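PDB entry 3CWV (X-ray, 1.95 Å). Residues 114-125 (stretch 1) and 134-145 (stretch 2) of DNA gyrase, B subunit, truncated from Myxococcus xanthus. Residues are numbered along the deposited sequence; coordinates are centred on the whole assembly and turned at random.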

# COMPACT_ATOMS: atom_id res chain seq x y z
N VAL A 114 3.35 11.41 -19.65
CA VAL A 114 2.13 11.13 -18.94
C VAL A 114 0.97 11.18 -19.96
O VAL A 114 0.86 12.13 -20.70
CB VAL A 114 1.91 12.20 -17.84
CG1 VAL A 114 0.54 12.06 -17.18
CG2 VAL A 114 3.01 12.08 -16.76
N ASP A 115 0.11 10.18 -19.94
CA ASP A 115 -1.08 10.15 -20.83
C ASP A 115 -2.32 10.13 -19.98
O ASP A 115 -2.38 9.42 -18.97
CB ASP A 115 -1.05 8.92 -21.72
CG ASP A 115 0.05 8.97 -22.77
OD1 ASP A 115 -0.19 9.58 -23.83
OD2 ASP A 115 1.14 8.36 -22.56
N ILE A 116 -3.32 10.92 -20.36
CA ILE A 116 -4.56 10.96 -19.60
C ILE A 116 -5.67 10.73 -20.63
O ILE A 116 -5.70 11.40 -21.67
CB ILE A 116 -4.80 12.34 -18.89
CG1 ILE A 116 -3.59 12.80 -18.06
CG2 ILE A 116 -6.05 12.28 -17.99
CD1 ILE A 116 -2.75 13.87 -18.78
N TRP A 117 -6.54 9.76 -20.36
CA TRP A 117 -7.67 9.45 -21.25
C TRP A 117 -8.91 9.89 -20.50
O TRP A 117 -9.06 9.60 -19.32
CB TRP A 117 -7.77 7.94 -21.53
CG TRP A 117 -6.72 7.32 -22.43
CD1 TRP A 117 -6.82 7.07 -23.76
CD2 TRP A 117 -5.41 6.85 -22.03
NE1 TRP A 117 -5.65 6.47 -24.22
CE2 TRP A 117 -4.78 6.33 -23.17
CE3 TRP A 117 -4.73 6.84 -20.81
CZ2 TRP A 117 -3.49 5.80 -23.14
CZ3 TRP A 117 -3.44 6.31 -20.77
CH2 TRP A 117 -2.84 5.79 -21.92
N ALA A 118 -9.81 10.60 -21.19
CA ALA A 118 -11.09 11.03 -20.60
C ALA A 118 -12.00 11.51 -21.74
O ALA A 118 -11.52 12.10 -22.69
CB ALA A 118 -10.89 12.15 -19.61
N ASP A 119 -13.30 11.24 -21.65
CA ASP A 119 -14.28 11.78 -22.63
C ASP A 119 -13.99 11.40 -24.07
O ASP A 119 -14.14 12.22 -24.97
CB ASP A 119 -14.33 13.30 -22.54
CG ASP A 119 -14.65 13.79 -21.14
OD1 ASP A 119 -15.66 13.30 -20.58
OD2 ASP A 119 -13.89 14.65 -20.61
N GLY A 120 -13.57 10.17 -24.29
CA GLY A 120 -13.22 9.73 -25.63
C GLY A 120 -11.99 10.38 -26.23
O GLY A 120 -11.70 10.19 -27.41
N ARG A 121 -11.25 11.14 -25.42
CA ARG A 121 -10.07 11.83 -25.91
C ARG A 121 -8.87 11.56 -24.97
O ARG A 121 -9.04 11.13 -23.84
CB ARG A 121 -10.32 13.34 -26.02
CG ARG A 121 -11.33 13.76 -27.12
CD ARG A 121 -11.42 15.27 -27.23
NE ARG A 121 -11.73 15.88 -25.94
CZ ARG A 121 -12.97 16.06 -25.46
NH1 ARG A 121 -13.14 16.61 -24.27
NH2 ARG A 121 -14.02 15.67 -26.17
N GLN A 122 -7.68 11.83 -25.49
CA GLN A 122 -6.42 11.58 -24.80
C GLN A 122 -5.53 12.83 -24.84
O GLN A 122 -5.40 13.51 -25.88
CB GLN A 122 -5.72 10.38 -25.48
CG GLN A 122 -4.36 9.98 -24.89
CD GLN A 122 -3.72 8.83 -25.61
OE1 GLN A 122 -4.32 8.22 -26.51
NE2 GLN A 122 -2.47 8.50 -25.23
N TRP A 123 -4.89 13.12 -23.71
CA TRP A 123 -3.96 14.23 -23.62
C TRP A 123 -2.61 13.68 -23.16
O TRP A 123 -2.58 12.76 -22.36
CB TRP A 123 -4.48 15.23 -22.60
CG TRP A 123 -3.77 16.53 -22.66
CD1 TRP A 123 -2.74 16.98 -21.85
CD2 TRP A 123 -4.02 17.58 -23.61
NE1 TRP A 123 -2.34 18.24 -22.26
CE2 TRP A 123 -3.11 18.62 -23.33
CE3 TRP A 123 -4.95 17.73 -24.66
CZ2 TRP A 123 -3.10 19.81 -24.08
CZ3 TRP A 123 -4.92 18.90 -25.41
CH2 TRP A 123 -4.00 19.93 -25.11
N ARG A 124 -1.52 14.28 -23.63
CA ARG A 124 -0.17 13.80 -23.34
C ARG A 124 0.74 14.96 -22.89
O ARG A 124 0.85 15.97 -23.60
CB ARG A 124 0.43 13.12 -24.57
CG ARG A 124 1.86 12.52 -24.37
CD ARG A 124 2.30 11.77 -25.63
NE ARG A 124 1.51 10.54 -25.77
CZ ARG A 124 1.43 9.80 -26.87
NH1 ARG A 124 2.07 10.16 -27.97
NH2 ARG A 124 0.67 8.72 -26.86
N VAL A 125 1.45 14.76 -21.77
CA VAL A 125 2.42 15.74 -21.25
C VAL A 125 3.80 15.08 -21.23
O VAL A 125 3.95 14.01 -20.65
CB VAL A 125 2.08 16.13 -19.78
CG1 VAL A 125 3.11 17.19 -19.22
CG2 VAL A 125 0.62 16.59 -19.67
N GLY A 134 5.82 22.41 -21.33
CA GLY A 134 4.58 23.17 -21.57
C GLY A 134 3.42 22.53 -20.84
O GLY A 134 3.59 21.97 -19.76
N GLU A 135 2.22 22.57 -21.42
CA GLU A 135 1.07 21.95 -20.80
C GLU A 135 0.55 20.72 -21.61
O GLU A 135 -0.55 20.24 -21.37
CB GLU A 135 -0.04 22.98 -20.59
CG GLU A 135 -0.55 23.58 -21.90
CD GLU A 135 -1.61 24.63 -21.66
OE1 GLU A 135 -2.46 24.43 -20.78
OE2 GLU A 135 -1.58 25.66 -22.36
N GLY A 136 1.38 20.20 -22.51
CA GLY A 136 1.11 18.95 -23.21
C GLY A 136 0.37 19.19 -24.52
O GLY A 136 0.32 20.33 -24.97
N ALA A 137 -0.17 18.14 -25.13
CA ALA A 137 -0.85 18.23 -26.44
C ALA A 137 -1.77 17.06 -26.59
O ALA A 137 -1.55 16.04 -25.96
CB ALA A 137 0.17 18.22 -27.58
N ALA A 138 -2.79 17.20 -27.45
CA ALA A 138 -3.75 16.12 -27.70
C ALA A 138 -3.05 14.97 -28.42
O ALA A 138 -2.08 15.17 -29.15
CB ALA A 138 -4.95 16.61 -28.53
N VAL A 139 -3.55 13.75 -28.19
CA VAL A 139 -3.16 12.58 -28.95
C VAL A 139 -4.37 12.25 -29.82
O VAL A 139 -5.42 11.83 -29.32
CB VAL A 139 -2.83 11.39 -28.03
CG1 VAL A 139 -2.33 10.21 -28.83
CG2 VAL A 139 -1.77 11.81 -26.97
N THR A 140 -4.23 12.47 -31.12
CA THR A 140 -5.31 12.23 -32.09
C THR A 140 -4.78 11.43 -33.28
O THR A 140 -3.79 11.81 -33.91
CB THR A 140 -5.94 13.56 -32.57
OG1 THR A 140 -4.94 14.34 -33.21
CG2 THR A 140 -6.49 14.37 -31.40
N PRO A 141 -5.41 10.28 -33.59
CA PRO A 141 -6.55 9.75 -32.85
C PRO A 141 -6.07 9.15 -31.51
O PRO A 141 -4.88 8.87 -31.36
CB PRO A 141 -7.05 8.63 -33.77
CG PRO A 141 -5.79 8.12 -34.41
CD PRO A 141 -4.98 9.37 -34.67
N MET A 142 -7.01 8.99 -30.59
CA MET A 142 -6.84 8.36 -29.29
C MET A 142 -6.21 6.97 -29.45
O MET A 142 -6.64 6.16 -30.29
CB MET A 142 -8.22 8.23 -28.62
CG MET A 142 -8.20 8.07 -27.12
SD MET A 142 -9.75 7.51 -26.36
CE MET A 142 -9.60 5.72 -26.39
N GLU A 143 -5.19 6.69 -28.66
CA GLU A 143 -4.55 5.38 -28.68
C GLU A 143 -5.20 4.49 -27.62
O GLU A 143 -5.82 5.00 -26.69
CB GLU A 143 -3.04 5.56 -28.52
CG GLU A 143 -2.49 6.46 -29.63
CD GLU A 143 -1.02 6.78 -29.50
OE1 GLU A 143 -0.43 6.43 -28.45
OE2 GLU A 143 -0.46 7.38 -30.45
N PRO A 144 -5.08 3.15 -27.77
CA PRO A 144 -5.86 2.30 -26.86
C PRO A 144 -5.41 2.39 -25.40
O PRO A 144 -4.21 2.46 -25.12
CB PRO A 144 -5.61 0.88 -27.40
CG PRO A 144 -4.97 1.04 -28.74
CD PRO A 144 -4.28 2.35 -28.72
N MET A 145 -6.39 2.41 -24.50
CA MET A 145 -6.14 2.40 -23.06
C MET A 145 -5.62 1.02 -22.70
O MET A 145 -6.17 0.04 -23.19
CB MET A 145 -7.45 2.64 -22.30
CG MET A 145 -8.12 3.96 -22.60
SD MET A 145 -9.65 4.24 -21.70
CE MET A 145 -9.06 4.42 -20.01
O HOH W 1 -0.85 6.12 -25.97
O HOH W 2 -7.76 12.64 -28.44

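The strongest polar feature is a charged cluster around Arg124. Its NH2 lies 3.0 Å from Glu143 OE1, near the plane of the guanidinium, forming a salt bridge across the stretches; the N-H...O angle of 141° shows that the hydrogen bond within it is somewhat bent. Arg124 NE meets Asp115 OD1 at 2.8 Å and 167°, a second salt bridge that ties the arginine back to its own hairpin. Asp115 OD1 also accepts from Gln122 NE2 (2.9 Å), so the amide is oriented with its oxygen free for stretch 2: Glu143 N donates to Gln122 OE1 at 2.8 Å and 162°. Water 1 extends this network, accepting from Gln122 NE2 (3.0 Å) and donating to Glu143 OE1 (2.5 Å).

Backbone pairing is antiparallel. Arg124 and Ala137 exchange two hydrogen bonds, Arg124 N to Ala137 O at 2.9 Å and Ala137 N to Arg124 O at 2.8 Å. Farther along, Val139 N donates to Gln122 O (3.0 Å, 174°), whereas water 2 links Gln122 N (3.1 Å) to Val139 O (2.6 Å), spanning a gap where the strands do not bond directly.

Both tryptophans use their indole nitrogens to reach main-chain carbonyls: Trp123 NE1 to Glu135 O at 2.8 Å, and Trp117 NE1 to Glu143 O at 2.9 Å.

Packing completes the contact. Met145 CG sits 3.7 Å from the centroid of the five-membered ring of Trp117, 15° off the normal, a CH-pi contact over the face; Met142 CG approaches Trp117 CD1 at the edge (3.8 Å). Ala137 and Ala138 backbone atoms cover one face of Trp123. Val139 CG2 lies over one guanidinium face and touches Arg124 CB at 3.5 Å. At Gly136, an ideal CB would fall 2.5 Å from Arg124 O and 2.7 Å from Trp123 NE1, so the close approach leaves no room for a side chain.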